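Local atomic coordinates of glycoside hydrolase family 43 (Halothermothrix orenii, PDB entry 4QQS), a protein that probably hydrolyses glycosidic bonds in plant polysaccharides such as xylan, acting as a thermostable family-43 glycosidase with alpha-L-arabinofuranosidase activity. Residues Y87-A101 and N112-D126. Sequence-based numbering, arbitrary orientation. Where two conformers were deposited one is given.
Sequences YSARDNDGHLKIALA and NIKAPLFDRGLSFID
Lys-97 reaches Asp-119 with CG anti to its carbonyl carbon (chi1 -52°) and the chain extended beyond, which sets its ammonium 2.7 Å (NZ to OD2) from that carboxylate, above the carboxylate plane. The same NZ bonds OD2 of Asp-91 and OD2 of Asp-93, so three acidic side chains converge on one lysine, and a water joins Asp-93 OD2 to Asp-119 OD1. An alanine in place of Lys-97 is likely to leave the three carboxylates without the ammonium that draws them together, and the loop around Asp-119 less firmly tied to the hairpin. Asp-119 OD1 also accepts from Gly-121 N in an Asx turn, which presents Gly-121 to His-95: its CA lies over the imidazole face, 4.2 Å from the ring centroid, a CH-pi contact.

Beyond it, Ser-123 OG takes the N-H of Leu-96 (N to OG 3.0 Å, 161°) and a water held by Arg-90, and bonds Glu-147, which also takes His-95 ND1. Along strand 96-101, Leu-96 O accepts from Phe-124 N, and Ile-98 O from Leu-117 N (2.7 Å), just after the cis peptide preceding Pro-116. Ile-98 N is served by a water shared with Phe-118 O, while Ile-98 CD1, in the conformer given, packs against Phe-124 CB and the Phe-118 ring. Leu-100 O is gripped twice, by Ile-113 N (2.8 Å) and Lys-114 N, a classic beta bulge. Nearby, Tyr-87 OH donates to Asn-112 OD1 (2.7 Å) at the ring's edge, and a water closes the link to ND2.

The contact joins the second and third strands of a four-stranded propeller blade, 82-90 and 96-103, to its outermost strand 111-112 and the chain entering the next blade, where Asp-126, the predicted pKa modulator, follows; its N is reached through a water from Ser-88. Backbone groups are thus satisfied by varied partners, and Lys-97 probably offsets part of the acidic charge, letting three carboxylates lie close together.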
loop_
_atom_site.group_PDB
_atom_site.type_symbol
_atom_site.label_atom_id
_atom_site.label_comp_id
_atom_site.label_asym_id
_atom_site.label_seq_id
_atom_site.Cartn_x
_atom_site.Cartn_y
_atom_site.Cartn_z
ATOM N N TYR A 87 4.244 3.280 -8.970
ATOM C CA TYR A 87 3.061 4.101 -8.788
ATOM C C TYR A 87 2.157 3.863 -9.973
ATOM O O TYR A 87 2.564 3.228 -10.951
ATOM C CB TYR A 87 3.418 5.586 -8.675
ATOM C CG TYR A 87 4.038 6.231 -9.902
ATOM C CD1 TYR A 87 5.406 6.175 -10.137
ATOM C CD2 TYR A 87 3.259 6.937 -10.810
ATOM C CE1 TYR A 87 5.983 6.816 -11.224
ATOM C CE2 TYR A 87 3.821 7.580 -11.898
ATOM C CZ TYR A 87 5.183 7.514 -12.103
ATOM O OH TYR A 87 5.708 8.179 -13.190
ATOM N N SER A 88 0.947 4.421 -9.936
ATOM C CA SER A 88 0.102 4.404 -11.116
ATOM C C SER A 88 -0.414 5.801 -11.414
ATOM O O SER A 88 -0.475 6.661 -10.537
ATOM C CB SER A 88 -1.042 3.391 -10.985
ATOM O OG SER A 88 -1.926 3.728 -9.934
ATOM N N ALA A 89 -0.765 6.005 -12.673
ATOM C CA ALA A 89 -1.407 7.230 -13.125
ATOM C C ALA A 89 -2.206 6.894 -14.370
ATOM O O ALA A 89 -2.037 5.833 -14.974
ATOM C CB ALA A 89 -0.373 8.326 -13.425
ATOM N N ARG A 90 -3.066 7.822 -14.781
ATOM C CA ARG A 90 -3.850 7.644 -15.992
ATOM C C ARG A 90 -3.042 8.088 -17.212
ATOM O O ARG A 90 -2.498 9.187 -17.246
ATOM C CB ARG A 90 -5.173 8.427 -15.924
ATOM C CG ARG A 90 -6.193 7.946 -16.947
ATOM C CD ARG A 90 -7.568 8.556 -16.736
ATOM N NE ARG A 90 -8.117 8.290 -15.411
ATOM C CZ ARG A 90 -8.739 7.175 -15.042
ATOM N NH1 ARG A 90 -8.894 6.163 -15.885
ATOM N NH2 ARG A 90 -9.187 7.057 -13.795
ATOM N N ASP A 91 -2.958 7.214 -18.207
ATOM C CA ASP A 91 -2.215 7.528 -19.420
ATOM C C ASP A 91 -3.132 8.289 -20.380
ATOM O O ASP A 91 -4.333 8.454 -20.132
ATOM C CB ASP A 91 -1.691 6.243 -20.065
ATOM C CG ASP A 91 -0.391 6.444 -20.834
ATOM O OD1 ASP A 91 -0.016 7.599 -21.136
ATOM O OD2 ASP A 91 0.269 5.421 -21.129
ATOM N N ASN A 92 -2.565 8.753 -21.488
ATOM C CA ASN A 92 -3.321 9.516 -22.475
ATOM C C ASN A 92 -4.493 8.742 -23.064
ATOM O O ASN A 92 -5.496 9.335 -23.466
ATOM C CB ASN A 92 -2.394 9.990 -23.590
ATOM C CG ASN A 92 -1.431 11.048 -23.117
ATOM O OD1 ASN A 92 -1.841 12.092 -22.606
ATOM N ND2 ASN A 92 -0.144 10.776 -23.250
ATOM N N ASP A 93 -4.369 7.419 -23.095
ATOM C CA ASP A 93 -5.415 6.563 -23.633
ATOM C C ASP A 93 -6.541 6.290 -22.644
ATOM O O ASP A 93 -7.481 5.565 -22.961
ATOM C CB ASP A 93 -4.836 5.252 -24.167
ATOM C CG ASP A 93 -4.147 4.404 -23.098
ATOM O OD1 ASP A 93 -4.236 4.700 -21.882
ATOM O OD2 ASP A 93 -3.509 3.405 -23.502
ATOM N N GLY A 94 -6.447 6.871 -21.453
ATOM C CA GLY A 94 -7.488 6.746 -20.451
ATOM C C GLY A 94 -7.358 5.576 -19.491
ATOM O O GLY A 94 -8.148 5.464 -18.564
ATOM N N HIS A 95 -6.391 4.693 -19.714
ATOM C CA HIS A 95 -6.187 3.559 -18.815
ATOM C C HIS A 95 -5.223 3.914 -17.688
ATOM O O HIS A 95 -4.243 4.622 -17.912
ATOM C CB HIS A 95 -5.615 2.353 -19.579
ATOM C CG HIS A 95 -6.476 1.883 -20.706
ATOM N ND1 HIS A 95 -7.735 1.359 -20.514
ATOM C CD2 HIS A 95 -6.248 1.839 -22.039
ATOM C CE1 HIS A 95 -8.248 1.020 -21.684
ATOM N NE2 HIS A 95 -7.366 1.303 -22.626
ATOM N N LEU A 96 -5.514 3.438 -16.484
ATOM C CA LEU A 96 -4.574 3.530 -15.367
ATOM C C LEU A 96 -3.476 2.500 -15.565
ATOM O O LEU A 96 -3.775 1.340 -15.848
ATOM C CB LEU A 96 -5.274 3.254 -14.040
ATOM C CG LEU A 96 -6.429 4.208 -13.728
ATOM C CD1 LEU A 96 -7.192 3.725 -12.518
ATOM C CD2 LEU A 96 -5.928 5.625 -13.529
ATOM N N LYS A 97 -2.216 2.896 -15.415
ATOM C CA LYS A 97 -1.095 1.983 -15.612
ATOM C C LYS A 97 -0.063 2.192 -14.526
ATOM O O LYS A 97 0.095 3.286 -13.979
ATOM C CB LYS A 97 -0.457 2.194 -16.989
ATOM C CG LYS A 97 -1.453 2.144 -18.144
ATOM C CD LYS A 97 -0.816 2.434 -19.499
ATOM C CE LYS A 97 -1.888 2.625 -20.551
ATOM N NZ LYS A 97 -1.317 3.075 -21.850
ATOM N N ILE A 98 0.638 1.105 -14.227
ATOM C CA ILE A 98 1.753 1.129 -13.299
ATOM C C ILE A 98 3.006 1.625 -14.019
ATOM O O ILE A 98 3.210 1.324 -15.203
ATOM C CB ILE A 98 1.912 -0.271 -12.701
ATOM C CG1 ILE A 98 0.736 -0.517 -11.750
ATOM C CG2 ILE A 98 3.251 -0.460 -11.989
ATOM C CD1 ILE A 98 0.459 -1.981 -11.498
ATOM N N ALA A 99 3.810 2.405 -13.298
ATOM C CA ALA A 99 5.085 2.923 -13.761
ATOM C C ALA A 99 6.158 2.637 -12.716
ATOM O O ALA A 99 5.868 2.465 -11.528
ATOM C CB ALA A 99 4.988 4.419 -14.000
ATOM N N LEU A 100 7.403 2.621 -13.187
ATOM C CA LEU A 100 8.586 2.401 -12.373
ATOM C C LEU A 100 9.565 3.561 -12.540
ATOM O O LEU A 100 9.894 3.940 -13.667
ATOM C CB LEU A 100 9.269 1.106 -12.806
ATOM C CG LEU A 100 10.484 0.656 -11.990
ATOM C CD1 LEU A 100 10.067 0.234 -10.594
ATOM C CD2 LEU A 100 11.228 -0.475 -12.690
ATOM N N ALA A 101 10.038 4.089 -11.414
ATOM C CA ALA A 101 10.982 5.202 -11.364
ATOM C C ALA A 101 12.088 4.862 -10.367
ATOM O O ALA A 101 11.941 3.946 -9.555
ATOM C CB ALA A 101 10.276 6.474 -10.947
ATOM N N ASN A 112 11.484 8.515 -14.020
ATOM C CA ASN A 112 10.911 7.333 -14.642
ATOM C C ASN A 112 11.970 6.527 -15.362
ATOM O O ASN A 112 12.811 7.073 -16.080
ATOM C CB ASN A 112 9.828 7.731 -15.638
ATOM C CG ASN A 112 8.603 8.290 -14.962
ATOM O OD1 ASN A 112 8.292 7.932 -13.824
ATOM N ND2 ASN A 112 7.889 9.169 -15.658
ATOM N N ILE A 113 11.914 5.217 -15.165
ATOM C CA ILE A 113 12.740 4.298 -15.921
ATOM C C ILE A 113 11.932 3.398 -16.859
ATOM O O ILE A 113 12.434 3.057 -17.922
ATOM C CB ILE A 113 13.756 3.530 -15.047
ATOM C CG1 ILE A 113 13.066 2.613 -14.047
ATOM C CG2 ILE A 113 14.715 4.540 -14.371
ATOM C CD1 ILE A 113 14.037 1.819 -13.185
ATOM N N LYS A 114 10.692 3.065 -16.513
ATOM C CA LYS A 114 9.784 2.406 -17.451
ATOM C C LYS A 114 8.366 2.831 -17.082
ATOM O O LYS A 114 7.794 2.372 -16.102
ATOM C CB LYS A 114 9.964 0.885 -17.458
ATOM C CG LYS A 114 9.357 0.217 -18.676
ATOM C CD LYS A 114 9.751 -1.235 -18.791
ATOM C CE LYS A 114 9.057 -1.937 -19.941
ATOM N NZ LYS A 114 9.656 -3.280 -20.133
ATOM N N ALA A 115 7.831 3.739 -17.886
ATOM C CA ALA A 115 6.541 4.350 -17.631
ATOM C C ALA A 115 5.755 4.373 -18.938
ATOM O O ALA A 115 6.058 5.171 -19.809
ATOM C CB ALA A 115 6.728 5.759 -17.084
ATOM N N PRO A 116 4.756 3.487 -19.091
ATOM C CA PRO A 116 4.290 2.488 -18.122
ATOM C C PRO A 116 5.225 1.284 -18.025
ATOM O O PRO A 116 5.975 0.960 -18.965
ATOM C CB PRO A 116 2.945 2.059 -18.695
ATOM C CG PRO A 116 3.115 2.193 -20.163
ATOM C CD PRO A 116 4.001 3.409 -20.354
ATOM N N LEU A 117 5.150 0.595 -16.897
ATOM C CA LEU A 117 5.949 -0.602 -16.675
ATOM C C LEU A 117 5.441 -1.752 -17.555
ATOM O O LEU A 117 6.239 -2.532 -18.090
ATOM C CB LEU A 117 5.884 -0.976 -15.197
ATOM C CG LEU A 117 6.609 -2.256 -14.794
ATOM C CD1 LEU A 117 8.104 -2.199 -15.107
ATOM C CD2 LEU A 117 6.389 -2.517 -13.316
ATOM N N PHE A 118 4.122 -1.856 -17.683
ATOM C CA PHE A 118 3.486 -2.797 -18.593
ATOM C C PHE A 118 2.164 -2.190 -19.028
ATOM O O PHE A 118 1.670 -1.251 -18.395
ATOM C CB PHE A 118 3.299 -4.195 -17.967
ATOM C CG PHE A 118 2.367 -4.245 -16.772
ATOM C CD1 PHE A 118 2.847 -3.990 -15.496
ATOM C CD2 PHE A 118 1.019 -4.592 -16.910
ATOM C CE1 PHE A 118 2.006 -4.065 -14.383
ATOM C CE2 PHE A 118 0.186 -4.679 -15.805
ATOM C CZ PHE A 118 0.686 -4.404 -14.545
ATOM N N ASP A 119 1.600 -2.706 -20.115
ATOM C CA ASP A 119 0.403 -2.113 -20.694
ATOM C C ASP A 119 -0.387 -3.202 -21.387
ATOM O O ASP A 119 0.111 -3.823 -22.326
ATOM C CB ASP A 119 0.814 -1.011 -21.679
ATOM C CG ASP A 119 -0.345 -0.166 -22.156
ATOM O OD1 ASP A 119 -1.518 -0.488 -21.853
ATOM O OD2 ASP A 119 -0.063 0.853 -22.833
ATOM N N ARG A 120 -1.604 -3.444 -20.905
ATOM C CA ARG A 120 -2.473 -4.490 -21.441
ATOM C C ARG A 120 -3.842 -3.929 -21.828
ATOM O O ARG A 120 -4.822 -4.676 -21.916
ATOM C CB ARG A 120 -2.613 -5.630 -20.429
ATOM C CG ARG A 120 -1.296 -6.247 -20.056
ATOM C CD ARG A 120 -1.407 -7.145 -18.845
ATOM N NE ARG A 120 -0.078 -7.562 -18.425
ATOM C CZ ARG A 120 0.196 -8.064 -17.223
ATOM N NH1 ARG A 120 -0.773 -8.262 -16.338
ATOM N NH2 ARG A 120 1.442 -8.365 -16.904
ATOM N N GLY A 121 -3.921 -2.619 -22.051
ATOM C CA GLY A 121 -5.169 -2.016 -22.473
ATOM C C GLY A 121 -6.247 -2.002 -21.407
ATOM O O GLY A 121 -7.426 -1.898 -21.717
ATOM N N LEU A 122 -5.836 -2.102 -20.147
ATOM C CA LEU A 122 -6.754 -2.105 -19.011
ATOM C C LEU A 122 -6.146 -1.272 -17.885
ATOM O O LEU A 122 -5.063 -0.704 -18.035
ATOM C CB LEU A 122 -7.038 -3.542 -18.556
ATOM C CG LEU A 122 -7.811 -4.404 -19.551
ATOM C CD1 LEU A 122 -7.814 -5.851 -19.102
ATOM C CD2 LEU A 122 -9.229 -3.876 -19.706
ATOM N N SER A 123 -6.856 -1.179 -16.767
ATOM C CA SER A 123 -6.411 -0.375 -15.642
ATOM C C SER A 123 -5.795 -1.217 -14.531
ATOM O O SER A 123 -6.389 -2.197 -14.062
ATOM C CB SER A 123 -7.569 0.455 -15.095
ATOM O OG SER A 123 -7.841 1.559 -15.957
ATOM N N PHE A 124 -4.602 -0.802 -14.104
ATOM C CA PHE A 124 -3.840 -1.472 -13.061
ATOM C C PHE A 124 -3.334 -0.434 -12.080
ATOM O O PHE A 124 -2.877 0.636 -12.489
ATOM C CB PHE A 124 -2.648 -2.240 -13.661
ATOM C CG PHE A 124 -3.060 -3.263 -14.658
ATOM C CD1 PHE A 124 -3.404 -4.534 -14.248
ATOM C CD2 PHE A 124 -3.138 -2.960 -16.007
ATOM C CE1 PHE A 124 -3.814 -5.483 -15.168
ATOM C CE2 PHE A 124 -3.543 -3.908 -16.928
ATOM C CZ PHE A 124 -3.874 -5.167 -16.513
ATOM N N ILE A 125 -3.402 -0.772 -10.793
ATOM C CA ILE A 125 -2.981 0.120 -9.722
ATOM C C ILE A 125 -2.369 -0.678 -8.569
ATOM O O ILE A 125 -2.347 -1.913 -8.583
ATOM C CB ILE A 125 -4.165 0.970 -9.166
ATOM C CG1 ILE A 125 -5.175 0.114 -8.389
ATOM C CG2 ILE A 125 -4.860 1.754 -10.285
ATOM C CD1 ILE A 125 -6.180 0.923 -7.606
ATOM N N ASP A 126 -1.862 0.036 -7.570
ATOM C CA ASP A 126 -1.489 -0.562 -6.293
ATOM C C ASP A 126 -0.361 -1.584 -6.402
ATOM O O ASP A 126 -0.319 -2.562 -5.655
ATOM C CB ASP A 126 -2.689 -1.180 -5.564
ATOM C CG ASP A 126 -3.587 -0.159 -4.893
ATOM O OD1 ASP A 126 -3.274 1.041 -4.911
ATOM O OD2 ASP A 126 -4.631 -0.578 -4.342
HETATM O O HOH W 1 5.715 10.795 -14.453
HETATM O O HOH W 2 -0.974 2.753 -7.720
HETATM O O HOH W 3 -9.844 3.461 -15.305
HETATM O O HOH W 4 -3.364 0.500 -23.666
HETATM O O HOH W 5 0.159 -1.214 -16.010
#